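Side-chain contacts in predicted component of a thermophile-specific DNA repair system, contains a RAMP domain (Methanopyrus kandleri, PDB 4N0L), which binds RNA as the Csm3 protein of the type III-A CRISPR antiviral system, contains a zinc site and may also act as an endonuclease: residues F62-A65 / W66-S69; D146-G149 / R150-D153; L249-V252 / E253-I257; T261-G264 / Y265-E269; R332-E335 / W336-L340. All coordinates share one frame; numbering follows the deposited sequence.

Contact 1: residues F62-A65 / W66-S69; sequences FELA and WMKS
Trp66 lies one turn beyond Phe62 in the closing turns of the alpha-helix 51-69, an i to i+4 pairing of aromatic side chains on one helix face. Both have CG anti to the backbone N (chi1 -175° for Trp66), which makes them run side by side in the same direction. Phe62 and the five-membered ring of Trp66 are nearly parallel, 24° apart, yet displaced along their planes so that little of either ring faces the other; Phe62 CZ comes within 4.2 Å of Trp66 CE3, and Trp66 CB sits over a face of the phenyl ring. The indole NE1 bonds Trp109 O, the nearest atom of the Trp66 side chain lies about 7 Å from the zinc, and Glu63 OE1 accepts N of the zinc ligand His86. On another face, Leu64 CD2 touches Met67 CE at 4.2 Å. Ala65 turns its methyl toward Leu251 of helix 238-255, and its carbonyl takes Ser69 N. In the last turn Ser69 OG hydrogen-bonds Trp66 O at 2.9 Å, coming from above the carbonyl plane.

Contact 2: residues D146-G149 / R150-D153; sequences DPYG and RYRD
Arg152 is folded back onto Asp146 by its first two torsions: CG stands between the backbone N and the carbonyl carbon (chi1 62°), and the chain then bends at chi2 (99°). Asp146 meets it from the opposite direction and also forms an Asx turn, its OD2 accepting Tyr148 N at 3.2 Å. The salt bridge is bidentate and end-on. Arg152 NH1 reaches the syn lone pair of Asp146 OD1 at 2.8 Å, and that oxygen lies almost in the guanidinium plane, whereas NH2 reaches OD2 at 2.9 Å from out of the carboxylate plane. Tyr148 N and Arg152 NH2 thus grip OD2 from opposite faces, fixing the carboxylate's rotation. Phe130 O takes Arg152 NE, tying the loop between helices 133-137 and 157-160 to the chain before it. Tyr148 OH bonds Val76 O, and its ring edge meets Tyr151 CD2. Tyr148 O accepts both Tyr151 N and Arg152 N, closing the turn between the two charged residues. Against one face of the guanidinium rests Tyr148 CB, 3.7 Å from Arg152 CZ.

Contact 3: residues L249-V252 / E253-I257; sequences LKLV and EDQGI
Val252 lays its CG1 methyl against CG2 of Ile257, 3.6 Å away, the two side chains meeting at a slant just where the chain leaves the helix. Both also touch Val268 of the neighbouring strand, which makes this the sheet-facing side. Around the helix, Lys250 slants across the end of Asp254, its tip close to the carboxylate plane; a bend at chi2 (68°) brings CE to within 3.2 Å of Asp254 OD1. The ammonium group's salt bridge here is weak, Lys250 NZ standing 3.3 Å from Asp254 OD2. A water links the groups, accepting from Lys250 NZ and donating to both Asp254 OD2 and Glu253 OE1, the last at 2.8 Å; three charged groups therefore share one solvent molecule.

The setting is the C-terminal end of helix 238-255, which packs across the antiparallel sheet of the RRM-like fold. Gly256, with its positive phi of 97°, breaks the helical path, and its N still donates to Val252 O at 2.7 Å as a final helical bond. Leu251 and Gln255 lie side by side, Leu251 CD2 being 3.9 Å from Gln255 OE1, and both rest on Leu61 of helix 51-69. Glu253 extends in another direction, where OE2 accepts Phe270 N and makes a salt bridge with Arg332 NE, linking the helix end to strand 268-278 and to the start of helix 333-338.

Contact 4: residues T261-G264 / Y265-E269; sequences TSRG and YGRVE
Arg263 and Arg267 cross at about a right angle, their guanidinium planes 85° apart, so the two flat groups do not stack. Arg263 NE lies near the plane of the Arg267 guanidinium, at its edge, 4.1 Å from NH2. Arg267 bends at chi2 (-62°) and thereby folds back along the chain to set one guanidinium face over Gly264, whose C lies 3.9 Å from Arg267 CZ. No direct hydrogen bond joins the two segments; a water instead accepts from Gly264 N at 3.0 Å and from Arg267 NH2 at 3.1 Å, the water sitting at the guanidinium's edge, in its plane. Tyr265 departs from the arginines, its OH accepting Arg21 N. With Gly256, Gly258, Gly264 and Gly266, this region is consistent with the glycine-rich loop of RAMP proteins, and Tyr265 pairs with Gly258 through the backbone. The result is two positive groups lying close together at the surface, chemistry consistent with meeting the phosphates of bound RNA.

Contact 5: residues R332-E335 / W336-L340; sequences RPEE and WVERL
Arg332 O receives Trp336 N at 3.0 Å as the first helical bond of helix 333-338, and Arg332 itself is the N-cap. Its own N is taken by Glu335 OE1 at 2.8 Å, an almost perfectly straight bond (179°) that uses the anti lone pair; this is the N3-to-N-cap half of a capping box. The Trp336 indole leans in so that CD1 comes within 3.4 Å of Arg332 O. NE1 of that indole bonds Ile272 O on strand 268-278. Pro333 follows as the first helical residue, its O accepting Val337 N at 3.1 Å and its ring lying on Phe270. Next comes Glu334, whose OE2 stands 4.0 Å from Glu338 OE2, the carboxylate planes 61° apart; a weak, long ion pair with Lys250 may ease the crowding of like charges. Glu335 closes the segment. Its OE2 bridges to Arg328, and its carbonyl, near the helix end, is held by a side chain reaching back: Arg339, extended from CG to NE, brings NH1 to Glu335 O at 2.9 Å, with that oxygen at the edge of the guanidinium and near its plane.

Overall arrangement
From the N terminus the contacts follow one another in series, each closing only a turn or two of local chain, none nesting or crossing. Contact 1 ends helix 51-69 beside the zinc site; contact 2, centred about 21 Å from contact 1's centre, shapes a loop on the same side of the chain's centre. Contact 3, at the end of helix 238-255, touches three others: contact 1 through Leu251 on Ala65, contact 4 through Ile257 N and Gly266 O, a probable hydrogen bond, and contact 5 through the Glu253-Arg332 salt bridge. Contact 4 leads into strand 268-278, and contact 5 begins helix 333-338; Glu269 packs on Arg332 between these two. Helices and sheet thus meet around contact 3.

Contact 1: residues F62-A65 / W66-S69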
loop_
_atom_site.group_PDB
_atom_site.type_symbol
_atom_site.label_atom_id
_atom_site.label_comp_id
_atom_site.label_asym_id
_atom_site.label_seq_id
_atom_site.Cartn_x
_atom_site.Cartn_y
_atom_site.Cartn_z
ATOM N N PHE A 62 -6.108 0.161 5.477
ATOM C CA PHE A 62 -5.183 -0.208 6.543
ATOM C C PHE A 62 -5.334 0.672 7.779
ATOM O O PHE A 62 -5.298 0.176 8.904
ATOM C CB PHE A 62 -3.733 -0.151 6.066
ATOM C CG PHE A 62 -2.737 -0.463 7.146
ATOM C CD1 PHE A 62 -2.618 -1.751 7.643
ATOM C CD2 PHE A 62 -1.937 0.536 7.685
ATOM C CE1 PHE A 62 -1.710 -2.043 8.646
ATOM C CE2 PHE A 62 -1.027 0.250 8.689
ATOM C CZ PHE A 62 -0.915 -1.041 9.170
ATOM N N GLU A 63 -5.478 1.977 7.573
ATOM C CA GLU A 63 -5.562 2.899 8.700
ATOM C C GLU A 63 -6.809 2.613 9.536
ATOM O O GLU A 63 -6.762 2.674 10.764
ATOM C CB GLU A 63 -5.533 4.361 8.223
ATOM C CG GLU A 63 -6.795 4.876 7.548
ATOM C CD GLU A 63 -6.648 6.311 7.072
ATOM O OE1 GLU A 63 -5.687 6.983 7.501
ATOM O OE2 GLU A 63 -7.494 6.773 6.279
ATOM N N LEU A 64 -7.907 2.263 8.869
ATOM C CA LEU A 64 -9.136 1.872 9.555
ATOM C C LEU A 64 -8.953 0.574 10.329
ATOM O O LEU A 64 -9.377 0.460 11.478
ATOM C CB LEU A 64 -10.287 1.723 8.560
ATOM C CG LEU A 64 -10.868 3.021 8.001
ATOM C CD1 LEU A 64 -11.965 2.717 6.993
ATOM C CD2 LEU A 64 -11.391 3.901 9.130
ATOM N N ALA A 65 -8.328 -0.405 9.685
ATOM C CA ALA A 65 -8.079 -1.699 10.313
ATOM C C ALA A 65 -7.135 -1.549 11.498
ATOM O O ALA A 65 -7.323 -2.184 12.533
ATOM C CB ALA A 65 -7.511 -2.683 9.305
ATOM N N TRP A 66 -6.122 -0.703 11.337
ATOM C CA TRP A 66 -5.166 -0.431 12.405
ATOM C C TRP A 66 -5.874 0.200 13.596
ATOM O O TRP A 66 -5.659 -0.203 14.740
ATOM C CB TRP A 66 -4.046 0.486 11.904
ATOM C CG TRP A 66 -2.955 0.732 12.904
ATOM C CD1 TRP A 66 -2.643 1.920 13.503
ATOM C CD2 TRP A 66 -2.023 -0.230 13.415
ATOM N NE1 TRP A 66 -1.578 1.756 14.355
ATOM C CE2 TRP A 66 -1.179 0.446 14.320
ATOM C CE3 TRP A 66 -1.821 -1.596 13.197
ATOM C CZ2 TRP A 66 -0.151 -0.199 15.005
ATOM C CZ3 TRP A 66 -0.799 -2.235 13.879
ATOM C CH2 TRP A 66 0.022 -1.536 14.773
ATOM N N MET A 67 -6.722 1.184 13.311
ATOM C CA MET A 67 -7.496 1.877 14.334
ATOM C C MET A 67 -8.366 0.910 15.134
ATOM O O MET A 67 -8.322 0.897 16.364
ATOM C CB MET A 67 -8.368 2.961 13.691
ATOM C CG MET A 67 -9.229 3.743 14.671
ATOM S SD MET A 67 -10.478 4.765 13.856
ATOM C CE MET A 67 -11.668 3.525 13.350
ATOM N N LYS A 68 -9.155 0.102 14.431
ATOM C CA LYS A 68 -10.075 -0.829 15.081
ATOM C C LYS A 68 -9.371 -1.976 15.801
ATOM O O LYS A 68 -9.828 -2.421 16.852
ATOM C CB LYS A 68 -11.074 -1.388 14.066
ATOM C CG LYS A 68 -12.285 -0.488 13.857
ATOM C CD LYS A 68 -12.742 -0.453 12.410
ATOM C CE LYS A 68 -13.869 0.557 12.230
ATOM N NZ LYS A 68 -14.139 0.870 10.799
ATOM N N SER A 69 -8.264 -2.453 15.240
ATOM C CA SER A 69 -7.522 -3.562 15.840
ATOM C C SER A 69 -6.956 -3.190 17.209
ATOM O O SER A 69 -6.722 -4.055 18.050
ATOM C CB SER A 69 -6.391 -4.016 14.916
ATOM O OG SER A 69 -5.368 -3.039 14.850
#

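Contact 2: residues D146-G149 / R150-D153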
loop_
_atom_site.group_PDB
_atom_site.type_symbol
_atom_site.label_atom_id
_atom_site.label_comp_id
_atom_site.label_asym_id
_atom_site.label_seq_id
_atom_site.Cartn_x
_atom_site.Cartn_y
_atom_site.Cartn_z
ATOM N N ASP A 146 -10.434 18.852 22.987
ATOM C CA ASP A 146 -9.110 18.263 22.836
ATOM C C ASP A 146 -9.103 16.821 23.328
ATOM O O ASP A 146 -9.212 16.570 24.528
ATOM C CB ASP A 146 -8.066 19.093 23.590
ATOM C CG ASP A 146 -6.672 18.505 23.495
ATOM O OD1 ASP A 146 -5.883 18.683 24.447
ATOM O OD2 ASP A 146 -6.360 17.876 22.461
ATOM N N PRO A 147 -8.984 15.866 22.395
ATOM C CA PRO A 147 -9.021 14.439 22.723
ATOM C C PRO A 147 -7.661 13.893 23.146
ATOM O O PRO A 147 -7.564 12.723 23.515
ATOM C CB PRO A 147 -9.474 13.803 21.412
ATOM C CG PRO A 147 -8.866 14.683 20.370
ATOM C CD PRO A 147 -8.903 16.089 20.938
ATOM N N TYR A 148 -6.628 14.726 23.086
ATOM C CA TYR A 148 -5.264 14.269 23.342
ATOM C C TYR A 148 -4.742 14.666 24.720
ATOM O O TYR A 148 -3.537 14.602 24.974
ATOM C CB TYR A 148 -4.329 14.802 22.256
ATOM C CG TYR A 148 -4.703 14.329 20.874
ATOM C CD1 TYR A 148 -4.914 12.979 20.618
ATOM C CD2 TYR A 148 -4.858 15.227 19.828
ATOM C CE1 TYR A 148 -5.261 12.538 19.358
ATOM C CE2 TYR A 148 -5.207 14.795 18.560
ATOM C CZ TYR A 148 -5.407 13.448 18.332
ATOM O OH TYR A 148 -5.754 13.007 17.076
ATOM N N GLY A 149 -5.649 15.061 25.607
ATOM C CA GLY A 149 -5.278 15.506 26.939
ATOM C C GLY A 149 -4.514 14.454 27.720
ATOM O O GLY A 149 -3.521 14.758 28.381
ATOM N N ARG A 150 -4.977 13.211 27.641
ATOM C CA ARG A 150 -4.360 12.113 28.379
ATOM C C ARG A 150 -3.007 11.697 27.805
ATOM O O ARG A 150 -2.255 10.970 28.450
ATOM C CB ARG A 150 -5.295 10.903 28.402
ATOM C CG ARG A 150 -5.381 10.193 27.067
ATOM C CD ARG A 150 -6.410 9.077 27.079
ATOM N NE ARG A 150 -5.915 7.882 27.758
ATOM C CZ ARG A 150 -6.639 6.788 27.965
ATOM N NH1 ARG A 150 -7.897 6.735 27.548
ATOM N NH2 ARG A 150 -6.107 5.745 28.588
ATOM N N TYR A 151 -2.701 12.144 26.592
ATOM C CA TYR A 151 -1.440 11.779 25.952
ATOM C C TYR A 151 -0.400 12.886 26.065
ATOM O O TYR A 151 0.804 12.623 26.046
ATOM C CB TYR A 151 -1.673 11.413 24.483
ATOM C CG TYR A 151 -2.720 10.335 24.306
ATOM C CD1 TYR A 151 -2.459 9.023 24.680
ATOM C CD2 TYR A 151 -3.973 10.631 23.782
ATOM C CE1 TYR A 151 -3.411 8.034 24.533
ATOM C CE2 TYR A 151 -4.933 9.645 23.629
ATOM C CZ TYR A 151 -4.646 8.351 24.007
ATOM O OH TYR A 151 -5.598 7.368 23.858
ATOM N N ARG A 152 -0.868 14.121 26.211
ATOM C CA ARG A 152 0.030 15.266 26.291
ATOM C C ARG A 152 -0.687 16.488 26.845
ATOM O O ARG A 152 -1.888 16.667 26.634
ATOM C CB ARG A 152 0.624 15.585 24.910
ATOM C CG ARG A 152 -0.401 15.988 23.846
ATOM C CD ARG A 152 -0.479 17.503 23.672
ATOM N NE ARG A 152 -1.462 17.894 22.667
ATOM C CZ ARG A 152 -2.750 18.104 22.927
ATOM N NH1 ARG A 152 -3.215 17.956 24.162
ATOM N NH2 ARG A 152 -3.578 18.459 21.954
ATOM N N ASP A 153 0.063 17.323 27.556
ATOM C CA ASP A 153 -0.451 18.589 28.051
ATOM C C ASP A 153 -0.543 19.575 26.898
ATOM O O ASP A 153 0.432 19.771 26.174
ATOM C CB ASP A 153 0.451 19.141 29.158
ATOM C CG ASP A 153 -0.150 20.347 29.861
ATOM O OD1 ASP A 153 -0.052 20.418 31.105
ATOM O OD2 ASP A 153 -0.704 21.231 29.172
#

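Contact 3: residues L249-V252 / E253-I257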
loop_
_atom_site.group_PDB
_atom_site.type_symbol
_atom_site.label_atom_id
_atom_site.label_comp_id
_atom_site.label_asym_id
_atom_site.label_seq_id
_atom_site.Cartn_x
_atom_site.Cartn_y
_atom_site.Cartn_z
ATOM N N LEU A 249 -2.978 -5.136 1.468
ATOM C CA LEU A 249 -3.377 -5.765 0.210
ATOM C C LEU A 249 -4.472 -6.805 0.445
ATOM O O LEU A 249 -5.388 -6.949 -0.363
ATOM C CB LEU A 249 -2.172 -6.408 -0.482
ATOM C CG LEU A 249 -1.039 -5.451 -0.859
ATOM C CD1 LEU A 249 0.119 -6.196 -1.507
ATOM C CD2 LEU A 249 -1.553 -4.347 -1.774
ATOM N N LYS A 250 -4.363 -7.529 1.554
ATOM C CA LYS A 250 -5.392 -8.478 1.970
ATOM C C LYS A 250 -6.724 -7.763 2.190
ATOM O O LYS A 250 -7.786 -8.276 1.827
ATOM C CB LYS A 250 -4.949 -9.209 3.241
ATOM C CG LYS A 250 -6.068 -9.852 4.048
ATOM C CD LYS A 250 -6.695 -11.020 3.314
ATOM C CE LYS A 250 -7.655 -11.775 4.219
ATOM N NZ LYS A 250 -8.399 -12.826 3.478
ATOM N N LEU A 251 -6.658 -6.574 2.787
ATOM C CA LEU A 251 -7.844 -5.757 3.022
ATOM C C LEU A 251 -8.478 -5.297 1.714
ATOM O O LEU A 251 -9.703 -5.252 1.591
ATOM C CB LEU A 251 -7.494 -4.547 3.883
ATOM C CG LEU A 251 -7.120 -4.854 5.333
ATOM C CD1 LEU A 251 -6.520 -3.628 5.993
ATOM C CD2 LEU A 251 -8.333 -5.348 6.107
ATOM N N VAL A 252 -7.637 -4.939 0.748
ATOM C CA VAL A 252 -8.111 -4.539 -0.572
ATOM C C VAL A 252 -8.806 -5.719 -1.261
ATOM O O VAL A 252 -9.816 -5.543 -1.946
ATOM C CB VAL A 252 -6.958 -4.006 -1.447
ATOM C CG1 VAL A 252 -7.447 -3.705 -2.853
ATOM C CG2 VAL A 252 -6.370 -2.749 -0.827
ATOM N N GLU A 253 -8.261 -6.918 -1.077
ATOM C CA GLU A 253 -8.897 -8.135 -1.584
ATOM C C GLU A 253 -10.289 -8.324 -0.979
ATOM O O GLU A 253 -11.251 -8.594 -1.694
ATOM C CB GLU A 253 -8.029 -9.369 -1.300
ATOM C CG GLU A 253 -6.709 -9.390 -2.068
ATOM C CD GLU A 253 -5.891 -10.652 -1.823
ATOM O OE1 GLU A 253 -6.071 -11.289 -0.764
ATOM O OE2 GLU A 253 -5.056 -11.000 -2.686
ATOM N N ASP A 254 -10.389 -8.165 0.338
ATOM C CA ASP A 254 -11.644 -8.395 1.053
ATOM C C ASP A 254 -12.700 -7.318 0.808
ATOM O O ASP A 254 -13.898 -7.591 0.879
ATOM C CB ASP A 254 -11.389 -8.494 2.561
ATOM C CG ASP A 254 -10.649 -9.757 2.952
ATOM O OD1 ASP A 254 -10.134 -9.806 4.089
ATOM O OD2 ASP A 254 -10.571 -10.693 2.129
ATOM N N GLN A 255 -12.261 -6.094 0.533
ATOM C CA GLN A 255 -13.193 -4.971 0.476
ATOM C C GLN A 255 -13.244 -4.270 -0.885
ATOM O O GLN A 255 -14.068 -3.381 -1.089
ATOM C CB GLN A 255 -12.841 -3.958 1.572
ATOM C CG GLN A 255 -13.204 -4.428 2.979
ATOM C CD GLN A 255 -12.671 -3.510 4.065
ATOM O OE1 GLN A 255 -11.676 -3.816 4.722
ATOM N NE2 GLN A 255 -13.341 -2.378 4.264
ATOM N N GLY A 256 -12.371 -4.662 -1.808
ATOM C CA GLY A 256 -12.394 -4.110 -3.155
ATOM C C GLY A 256 -11.412 -2.970 -3.373
ATOM O O GLY A 256 -11.110 -2.219 -2.441
ATOM N N ILE A 257 -10.917 -2.833 -4.602
ATOM C CA ILE A 257 -10.037 -1.719 -4.955
ATOM C C ILE A 257 -10.803 -0.403 -4.973
ATOM O O ILE A 257 -10.210 0.674 -4.922
ATOM C CB ILE A 257 -9.369 -1.920 -6.331
ATOM C CG1 ILE A 257 -10.431 -2.191 -7.398
ATOM C CG2 ILE A 257 -8.367 -3.056 -6.284
ATOM C CD1 ILE A 257 -9.864 -2.393 -8.787
HETATM O O HOH W 1 -8.445 -12.055 0.601
HETATM O O HOH W 2 -11.259 -7.282 -3.788
#

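Contact 4: residues T261-G264 / Y265-E269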
loop_
_atom_site.group_PDB
_atom_site.type_symbol
_atom_site.label_atom_id
_atom_site.label_comp_id
_atom_site.label_asym_id
_atom_site.label_seq_id
_atom_site.Cartn_x
_atom_site.Cartn_y
_atom_site.Cartn_z
ATOM N N THR A 261 -21.544 3.243 -2.412
ATOM C CA THR A 261 -22.050 3.712 -1.128
ATOM C C THR A 261 -22.163 2.565 -0.120
ATOM O O THR A 261 -21.786 2.709 1.045
ATOM C CB THR A 261 -23.425 4.386 -1.281
ATOM O OG1 THR A 261 -23.356 5.398 -2.295
ATOM C CG2 THR A 261 -23.866 5.008 0.037
ATOM N N SER A 262 -22.664 1.422 -0.583
ATOM C CA SER A 262 -23.066 0.336 0.307
ATOM C C SER A 262 -21.980 -0.718 0.524
ATOM O O SER A 262 -21.632 -1.034 1.662
ATOM C CB SER A 262 -24.325 -0.345 -0.236
ATOM O OG SER A 262 -24.568 -1.581 0.412
ATOM N N ARG A 263 -21.440 -1.257 -0.565
ATOM C CA ARG A 263 -20.456 -2.328 -0.464
ATOM C C ARG A 263 -19.217 -2.029 -1.299
ATOM O O ARG A 263 -19.154 -1.023 -2.009
ATOM C CB ARG A 263 -21.071 -3.666 -0.898
ATOM C CG ARG A 263 -21.599 -3.666 -2.321
ATOM C CD ARG A 263 -22.629 -4.764 -2.580
ATOM N NE ARG A 263 -22.024 -6.075 -2.814
ATOM C CZ ARG A 263 -22.401 -7.196 -2.205
ATOM N NH1 ARG A 263 -23.389 -7.177 -1.322
ATOM N NH2 ARG A 263 -21.792 -8.341 -2.486
ATOM N N GLY A 264 -18.226 -2.904 -1.191
ATOM C CA GLY A 264 -17.008 -2.781 -1.965
ATOM C C GLY A 264 -17.260 -2.930 -3.450
ATOM O O GLY A 264 -18.297 -3.444 -3.869
ATOM N N TYR A 265 -16.300 -2.482 -4.248
ATOM C CA TYR A 265 -16.427 -2.541 -5.696
ATOM C C TYR A 265 -15.094 -2.917 -6.331
ATOM O O TYR A 265 -14.059 -2.331 -6.010
ATOM C CB TYR A 265 -16.921 -1.200 -6.243
ATOM C CG TYR A 265 -17.242 -1.217 -7.720
ATOM C CD1 TYR A 265 -18.483 -1.643 -8.172
ATOM C CD2 TYR A 265 -16.306 -0.801 -8.661
ATOM C CE1 TYR A 265 -18.785 -1.661 -9.520
ATOM C CE2 TYR A 265 -16.598 -0.815 -10.011
ATOM C CZ TYR A 265 -17.839 -1.246 -10.435
ATOM O OH TYR A 265 -18.139 -1.262 -11.778
ATOM N N GLY A 266 -15.124 -3.900 -7.225
ATOM C CA GLY A 266 -13.914 -4.371 -7.874
ATOM C C GLY A 266 -13.153 -5.368 -7.022
ATOM O O GLY A 266 -12.163 -5.022 -6.379
ATOM N N ARG A 267 -13.615 -6.613 -7.024
ATOM C CA ARG A 267 -12.990 -7.662 -6.229
ATOM C C ARG A 267 -11.704 -8.117 -6.914
ATOM O O ARG A 267 -11.694 -8.364 -8.120
ATOM C CB ARG A 267 -13.948 -8.846 -6.046
ATOM C CG ARG A 267 -15.324 -8.474 -5.490
ATOM C CD ARG A 267 -15.253 -7.851 -4.100
ATOM N NE ARG A 267 -16.536 -7.278 -3.698
ATOM C CZ ARG A 267 -16.774 -6.718 -2.514
ATOM N NH1 ARG A 267 -15.816 -6.657 -1.600
ATOM N NH2 ARG A 267 -17.975 -6.222 -2.244
ATOM N N VAL A 268 -10.616 -8.220 -6.156
ATOM C CA VAL A 268 -9.320 -8.522 -6.759
ATOM C C VAL A 268 -8.495 -9.529 -5.971
ATOM O O VAL A 268 -8.706 -9.738 -4.776
ATOM C CB VAL A 268 -8.448 -7.246 -6.931
ATOM C CG1 VAL A 268 -9.105 -6.251 -7.881
ATOM C CG2 VAL A 268 -8.141 -6.613 -5.575
ATOM N N GLU A 269 -7.550 -10.148 -6.668
ATOM C CA GLU A 269 -6.558 -11.016 -6.056
ATOM C C GLU A 269 -5.180 -10.452 -6.352
ATOM O O GLU A 269 -4.883 -10.109 -7.497
ATOM C CB GLU A 269 -6.651 -12.438 -6.605
ATOM C CG GLU A 269 -7.977 -13.139 -6.394
ATOM C CD GLU A 269 -8.094 -14.396 -7.244
ATOM O OE1 GLU A 269 -7.097 -14.760 -7.907
ATOM O OE2 GLU A 269 -9.179 -15.015 -7.257
HETATM O O HOH W 3 -18.032 -5.264 0.664
#

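Contact 5: residues R332-E335 / W336-L340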
loop_
_atom_site.group_PDB
_atom_site.type_symbol
_atom_site.label_atom_id
_atom_site.label_comp_id
_atom_site.label_asym_id
_atom_site.label_seq_id
_atom_site.Cartn_x
_atom_site.Cartn_y
_atom_site.Cartn_z
ATOM N N ARG A 332 -0.639 -15.510 -2.034
ATOM C CA ARG A 332 -1.524 -14.387 -1.767
ATOM C C ARG A 332 -0.950 -13.592 -0.592
ATOM O O ARG A 332 -0.143 -14.130 0.168
ATOM C CB ARG A 332 -2.944 -14.886 -1.481
ATOM C CG ARG A 332 -3.605 -15.555 -2.684
ATOM C CD ARG A 332 -4.267 -14.542 -3.609
ATOM N NE ARG A 332 -5.374 -13.842 -2.965
ATOM C CZ ARG A 332 -6.638 -14.255 -2.995
ATOM N NH1 ARG A 332 -7.580 -13.553 -2.379
ATOM N NH2 ARG A 332 -6.958 -15.369 -3.637
ATOM N N PRO A 333 -1.343 -12.309 -0.451
ATOM C CA PRO A 333 -0.821 -11.441 0.615
ATOM C C PRO A 333 -0.810 -12.095 1.997
ATOM O O PRO A 333 0.207 -12.047 2.688
ATOM C CB PRO A 333 -1.782 -10.253 0.589
ATOM C CG PRO A 333 -2.195 -10.160 -0.829
ATOM C CD PRO A 333 -2.266 -11.576 -1.339
ATOM N N GLU A 334 -1.923 -12.714 2.376
ATOM C CA GLU A 334 -2.050 -13.333 3.691
ATOM C C GLU A 334 -1.114 -14.533 3.838
ATOM O O GLU A 334 -0.662 -14.852 4.939
ATOM C CB GLU A 334 -3.500 -13.760 3.927
ATOM C CG GLU A 334 -3.771 -14.386 5.282
ATOM C CD GLU A 334 -5.175 -14.946 5.389
ATOM O OE1 GLU A 334 -5.896 -14.940 4.369
ATOM O OE2 GLU A 334 -5.558 -15.391 6.493
ATOM N N GLU A 335 -0.805 -15.184 2.722
ATOM C CA GLU A 335 0.109 -16.320 2.738
ATOM C C GLU A 335 1.557 -15.868 2.919
ATOM O O GLU A 335 2.342 -16.533 3.594
ATOM C CB GLU A 335 -0.038 -17.144 1.457
ATOM C CG GLU A 335 -1.425 -17.738 1.277
ATOM C CD GLU A 335 -1.534 -18.608 0.041
ATOM O OE1 GLU A 335 -1.362 -18.080 -1.077
ATOM O OE2 GLU A 335 -1.790 -19.820 0.189
ATOM N N TRP A 336 1.905 -14.736 2.316
ATOM C CA TRP A 336 3.224 -14.145 2.516
ATOM C C TRP A 336 3.441 -13.750 3.974
ATOM O O TRP A 336 4.542 -13.897 4.505
ATOM C CB TRP A 336 3.421 -12.930 1.609
ATOM C CG TRP A 336 3.788 -13.294 0.205
ATOM C CD1 TRP A 336 2.972 -13.271 -0.888
ATOM C CD2 TRP A 336 5.065 -13.750 -0.257
ATOM N NE1 TRP A 336 3.664 -13.675 -2.004
ATOM C CE2 TRP A 336 4.951 -13.978 -1.643
ATOM C CE3 TRP A 336 6.296 -13.986 0.366
ATOM C CZ2 TRP A 336 6.018 -14.429 -2.418
ATOM C CZ3 TRP A 336 7.354 -14.434 -0.404
ATOM C CH2 TRP A 336 7.209 -14.651 -1.780
ATOM N N VAL A 337 2.390 -13.238 4.609
ATOM C CA VAL A 337 2.453 -12.847 6.013
ATOM C C VAL A 337 2.846 -14.029 6.890
ATOM O O VAL A 337 3.773 -13.939 7.695
ATOM C CB VAL A 337 1.104 -12.289 6.512
ATOM C CG1 VAL A 337 1.119 -12.129 8.025
ATOM C CG2 VAL A 337 0.803 -10.963 5.849
ATOM N N GLU A 338 2.144 -15.143 6.704
ATOM C CA GLU A 338 2.346 -16.345 7.505
ATOM C C GLU A 338 3.769 -16.889 7.411
ATOM O O GLU A 338 4.218 -17.622 8.290
ATOM C CB GLU A 338 1.348 -17.426 7.085
ATOM C CG GLU A 338 -0.055 -17.212 7.633
ATOM C CD GLU A 338 -1.118 -17.938 6.829
ATOM O OE1 GLU A 338 -0.755 -18.764 5.964
ATOM O OE2 GLU A 338 -2.318 -17.677 7.060
ATOM N N ARG A 339 4.477 -16.524 6.348
ATOM C CA ARG A 339 5.820 -17.040 6.109
ATOM C C ARG A 339 6.880 -15.940 6.157
ATOM O O ARG A 339 7.959 -16.089 5.584
ATOM C CB ARG A 339 5.873 -17.750 4.756
ATOM C CG ARG A 339 5.047 -19.021 4.700
ATOM C CD ARG A 339 4.674 -19.382 3.271
ATOM N NE ARG A 339 3.793 -20.546 3.218
ATOM C CZ ARG A 339 2.486 -20.507 3.462
ATOM N NH1 ARG A 339 1.902 -19.359 3.780
ATOM N NH2 ARG A 339 1.764 -21.616 3.393
ATOM N N LEU A 340 6.582 -14.844 6.848
ATOM C CA LEU A 340 7.457 -13.675 6.818
ATOM C C LEU A 340 8.740 -13.865 7.619
ATOM O O LEU A 340 9.786 -13.331 7.248
ATOM C CB LEU A 340 6.719 -12.444 7.333
ATOM C CG LEU A 340 6.046 -11.594 6.261
ATOM C CD1 LEU A 340 5.563 -10.305 6.875
ATOM C CD2 LEU A 340 7.003 -11.319 5.111
#